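Local coordinates for putative isochorismatase (Bordetella bronchiseptica, PDB 3UAO), which catalyses the hydrolysis of maleamate to maleate and ammonia, a step in the bacterial breakdown of nicotinate (vitamin B3), at residues H90-D99 with L113-I124. Numbering follows the deposited sequence.
Sequences HSRIVYADDD and LTLKEHAPASAI
Arg92 and Lys116 reach across this contact in opposite directions, each donating to acceptors of the other segment. A bend at chi3 turns the Arg92 guanidinium toward Ser122 and Glu117, and all three of its nitrogens donate. NE and NH2 take Ser122 side-on: NE meets the carbonyl O of Ser122 from above the carbonyl plane at 3.1 Å, and NH2 meets OG. NH1 and NH2 grip Glu117 end-on, NH1 forming a nearly straight salt bridge to Glu117 OE2 (2.9 Å, 172° at the hydrogen), on the syn side but tilted out of the carboxylate plane, and NH2 bonding Glu117 O. All four acceptors lie within 12° of the guanidinium plane, evidence that its rotation is fixed; the carboxylate stands almost perpendicular to it. Arg138 pairs with the other carboxylate oxygen, OE1, so Glu117 probably offsets two close positive charges.

At the other end, Lys116 bends at chi2 (-60°), bringing NZ to Asp99 OD1 in a 2.7 Å salt bridge and to Ala96 O at 2.8 Å. Leu113 O, in the lysine's own segment, accepts a third bond from NZ. Ala96 O also accepts the turn-closing bond from Asp99 N, on the opposite face of its plane, so the lysine probably helps to hold the type I turn from Ala96 to Asp99.

Between these ends the backbones join through Tyr95 N to Leu115 O, 3.0 Å apart. One water donates to Ile93 O and Ser122 O; a second links Tyr95 O, Asp97 OD1 and Glu117 N.

Apolar contacts complete the interface. Leu113 CD1 makes a CH-pi contact over one face of the Tyr95 ring, 4.2 Å from its centroid, while Ile124 CD1 abuts His90 CB at 3.4 Å. The contact ties the C-terminal end of strand 87–93 and its following turn to the loop leading toward strand 135–139, outermost in this chain's part of the parallel Rossmann-like sheet of the isochorismatase fold.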
loop_
_atom_site.group_PDB
_atom_site.type_symbol
_atom_site.label_atom_id
_atom_site.label_comp_id
_atom_site.label_asym_id
_atom_site.label_seq_id
_atom_site.Cartn_x
_atom_site.Cartn_y
_atom_site.Cartn_z
ATOM N N HIS A 90 -6.683 -3.337 -17.710
ATOM C CA HIS A 90 -5.865 -4.428 -18.193
ATOM C C HIS A 90 -4.523 -4.360 -17.455
ATOM O O HIS A 90 -4.031 -3.281 -17.148
ATOM C CB HIS A 90 -5.613 -4.262 -19.699
ATOM C CG HIS A 90 -6.851 -4.007 -20.506
ATOM N ND1 HIS A 90 -7.419 -4.965 -21.315
ATOM C CD2 HIS A 90 -7.631 -2.906 -20.621
ATOM C CE1 HIS A 90 -8.493 -4.457 -21.907
ATOM N NE2 HIS A 90 -8.641 -3.208 -21.502
ATOM N N SER A 91 -3.941 -5.512 -17.177
ATOM C CA SER A 91 -2.679 -5.575 -16.492
ATOM C C SER A 91 -1.668 -6.210 -17.449
ATOM O O SER A 91 -2.005 -6.998 -18.336
ATOM C CB SER A 91 -2.822 -6.390 -15.182
ATOM O OG SER A 91 -2.412 -7.736 -15.338
ATOM N N ARG A 92 -0.414 -5.854 -17.248
ATOM C CA ARG A 92 0.704 -6.401 -18.020
ATOM C C ARG A 92 1.854 -6.484 -17.052
ATOM O O ARG A 92 1.987 -5.581 -16.234
ATOM C CB ARG A 92 1.129 -5.437 -19.142
ATOM C CG ARG A 92 0.098 -5.186 -20.231
ATOM C CD ARG A 92 0.559 -4.111 -21.182
ATOM N NE ARG A 92 1.878 -4.457 -21.713
ATOM C CZ ARG A 92 2.805 -3.598 -22.133
ATOM N NH1 ARG A 92 2.599 -2.291 -22.128
ATOM N NH2 ARG A 92 3.956 -4.070 -22.546
ATOM N N ILE A 93 2.651 -7.560 -17.099
ATOM C CA ILE A 93 3.913 -7.602 -16.371
ATOM C C ILE A 93 4.917 -6.878 -17.230
ATOM O O ILE A 93 5.020 -7.135 -18.449
ATOM C CB ILE A 93 4.352 -9.027 -16.024
ATOM C CG1 ILE A 93 3.381 -9.631 -15.003
ATOM C CG2 ILE A 93 5.751 -9.068 -15.359
ATOM C CD1 ILE A 93 3.617 -11.128 -14.680
ATOM N N VAL A 94 5.579 -5.883 -16.629
ATOM C CA VAL A 94 6.646 -5.119 -17.289
ATOM C C VAL A 94 7.804 -4.827 -16.338
ATOM O O VAL A 94 7.630 -4.178 -15.300
ATOM C CB VAL A 94 6.138 -3.786 -17.813
ATOM C CG1 VAL A 94 7.339 -2.902 -18.290
ATOM C CG2 VAL A 94 5.105 -3.968 -18.921
ATOM N N TYR A 95 8.994 -5.285 -16.697
ATOM C CA TYR A 95 10.235 -4.849 -16.035
ATOM C C TYR A 95 10.974 -3.837 -16.902
ATOM O O TYR A 95 10.710 -3.738 -18.105
ATOM C CB TYR A 95 11.150 -6.035 -15.795
ATOM C CG TYR A 95 10.668 -7.001 -14.718
ATOM C CD1 TYR A 95 11.182 -6.945 -13.422
ATOM C CD2 TYR A 95 9.757 -7.980 -15.004
ATOM C CE1 TYR A 95 10.765 -7.821 -12.440
ATOM C CE2 TYR A 95 9.315 -8.873 -14.007
ATOM C CZ TYR A 95 9.829 -8.779 -12.737
ATOM O OH TYR A 95 9.423 -9.635 -11.750
ATOM N N ALA A 96 11.924 -3.127 -16.274
ATOM C CA ALA A 96 12.830 -2.215 -16.961
ATOM C C ALA A 96 13.802 -2.978 -17.870
ATOM O O ALA A 96 14.291 -4.032 -17.505
ATOM C CB ALA A 96 13.622 -1.331 -15.949
ATOM N N ASP A 97 14.064 -2.379 -19.036
ATOM C CA ASP A 97 14.967 -2.903 -20.082
ATOM C C ASP A 97 16.316 -3.386 -19.535
ATOM O O ASP A 97 16.805 -4.444 -19.947
ATOM C CB ASP A 97 15.201 -1.848 -21.184
ATOM C CG ASP A 97 14.003 -1.692 -22.131
ATOM O OD1 ASP A 97 12.975 -2.397 -21.964
ATOM O OD2 ASP A 97 14.099 -0.855 -23.070
ATOM N N ASP A 98 16.880 -2.644 -18.587
ATOM C CA ASP A 98 18.152 -3.030 -17.958
ATOM C C ASP A 98 18.019 -3.911 -16.682
ATOM O O ASP A 98 18.971 -4.019 -15.903
ATOM C CB ASP A 98 19.020 -1.765 -17.679
ATOM C CG ASP A 98 18.411 -0.823 -16.627
ATOM O OD1 ASP A 98 17.277 -1.081 -16.163
ATOM O OD2 ASP A 98 19.076 0.186 -16.279
ATOM N N ASP A 99 16.846 -4.516 -16.460
ATOM C CA ASP A 99 16.597 -5.295 -15.237
ATOM C C ASP A 99 16.726 -4.477 -13.929
ATOM O O ASP A 99 16.991 -5.054 -12.879
ATOM C CB ASP A 99 17.572 -6.491 -15.155
ATOM C CG ASP A 99 17.724 -7.247 -16.480
ATOM O OD1 ASP A 99 16.818 -7.139 -17.328
ATOM O OD2 ASP A 99 18.739 -7.976 -16.643
ATOM N N LEU A 113 11.482 -11.720 -16.296
ATOM C CA LEU A 113 12.402 -10.628 -16.404
ATOM C C LEU A 113 12.590 -10.227 -17.843
ATOM O O LEU A 113 13.184 -9.201 -18.094
ATOM C CB LEU A 113 13.757 -11.056 -15.825
ATOM C CG LEU A 113 14.768 -9.966 -15.546
ATOM C CD1 LEU A 113 14.194 -9.065 -14.455
ATOM C CD2 LEU A 113 16.102 -10.601 -15.153
ATOM N N THR A 114 12.126 -11.052 -18.779
ATOM C CA THR A 114 12.250 -10.770 -20.203
ATOM C C THR A 114 11.026 -10.044 -20.706
ATOM O O THR A 114 11.004 -9.626 -21.842
ATOM C CB THR A 114 12.385 -12.062 -21.007
ATOM O OG1 THR A 114 11.117 -12.721 -21.063
ATOM C CG2 THR A 114 13.442 -13.000 -20.375
ATOM N N LEU A 115 10.008 -9.904 -19.850
ATOM C CA LEU A 115 8.798 -9.127 -20.153
ATOM C C LEU A 115 9.029 -7.610 -20.108
ATOM O O LEU A 115 8.709 -6.949 -19.135
ATOM C CB LEU A 115 7.655 -9.529 -19.220
ATOM C CG LEU A 115 7.192 -10.975 -19.464
ATOM C CD1 LEU A 115 6.025 -11.410 -18.544
ATOM C CD2 LEU A 115 6.838 -11.216 -20.978
ATOM N N LYS A 116 9.564 -7.065 -21.195
ATOM C CA LYS A 116 9.970 -5.682 -21.254
ATOM C C LYS A 116 8.888 -4.890 -21.988
ATOM O O LYS A 116 7.972 -5.458 -22.573
ATOM C CB LYS A 116 11.321 -5.568 -21.930
ATOM C CG LYS A 116 12.365 -6.568 -21.422
ATOM C CD LYS A 116 12.643 -6.420 -19.948
ATOM C CE LYS A 116 14.078 -6.853 -19.582
ATOM N NZ LYS A 116 14.305 -6.722 -18.117
ATOM N N GLU A 117 8.959 -3.579 -21.909
ATOM C CA GLU A 117 7.858 -2.753 -22.357
ATOM C C GLU A 117 7.529 -3.004 -23.847
ATOM O O GLU A 117 6.349 -3.095 -24.227
ATOM C CB GLU A 117 8.162 -1.287 -22.047
ATOM C CG GLU A 117 7.122 -0.271 -22.516
ATOM C CD GLU A 117 5.730 -0.534 -22.007
ATOM O OE1 GLU A 117 5.564 -0.762 -20.790
ATOM O OE2 GLU A 117 4.796 -0.504 -22.838
ATOM N N HIS A 118 8.565 -3.180 -24.665
ATOM C CA HIS A 118 8.418 -3.321 -26.116
ATOM C C HIS A 118 8.658 -4.747 -26.613
ATOM O O HIS A 118 8.598 -5.013 -27.805
ATOM C CB HIS A 118 9.352 -2.312 -26.790
ATOM C CG HIS A 118 9.138 -0.906 -26.317
ATOM N ND1 HIS A 118 8.071 -0.137 -26.730
ATOM C CD2 HIS A 118 9.833 -0.141 -25.441
ATOM C CE1 HIS A 118 8.125 1.044 -26.140
ATOM N NE2 HIS A 118 9.187 1.069 -25.354
ATOM N N ALA A 119 8.913 -5.670 -25.697
ATOM C CA ALA A 119 8.977 -7.092 -26.047
ATOM C C ALA A 119 7.567 -7.567 -26.403
ATOM O O ALA A 119 6.642 -7.382 -25.613
ATOM C CB ALA A 119 9.574 -7.953 -24.901
ATOM N N PRO A 120 7.392 -8.149 -27.612
ATOM C CA PRO A 120 6.027 -8.515 -27.985
ATOM C C PRO A 120 5.408 -9.494 -26.972
ATOM O O PRO A 120 4.207 -9.452 -26.746
ATOM C CB PRO A 120 6.180 -9.145 -29.387
ATOM C CG PRO A 120 7.656 -9.537 -29.498
ATOM C CD PRO A 120 8.375 -8.495 -28.663
ATOM N N ALA A 121 6.236 -10.342 -26.355
ATOM C CA ALA A 121 5.784 -11.245 -25.292
ATOM C C ALA A 121 4.941 -10.507 -24.235
ATOM O O ALA A 121 3.945 -11.028 -23.727
ATOM C CB ALA A 121 6.977 -11.928 -24.652
ATOM N N SER A 122 5.321 -9.279 -23.925
ATOM C CA SER A 122 4.696 -8.563 -22.817
ATOM C C SER A 122 3.425 -7.835 -23.234
ATOM O O SER A 122 2.695 -7.371 -22.386
ATOM C CB SER A 122 5.677 -7.559 -22.240
ATOM O OG SER A 122 5.779 -6.405 -23.067
ATOM N N ALA A 123 3.170 -7.738 -24.534
ATOM C CA ALA A 123 2.032 -6.985 -25.039
ATOM C C ALA A 123 0.713 -7.717 -24.835
ATOM O O ALA A 123 0.647 -8.949 -24.932
ATOM C CB ALA A 123 2.214 -6.684 -26.529
ATOM N N ILE A 124 -0.346 -6.938 -24.629
ATOM C CA ILE A 124 -1.716 -7.479 -24.624
ATOM C C ILE A 124 -2.089 -8.125 -25.973
ATOM O O ILE A 124 -1.732 -7.628 -27.027
ATOM C CB ILE A 124 -2.736 -6.404 -24.254
ATOM C CG1 ILE A 124 -2.549 -6.029 -22.774
ATOM C CG2 ILE A 124 -4.149 -6.918 -24.551
ATOM C CD1 ILE A 124 -3.520 -4.951 -22.250
HETATM O O HOH W 1 3.368 -8.477 -19.765
HETATM O O HOH W 2 10.918 -2.437 -20.198
#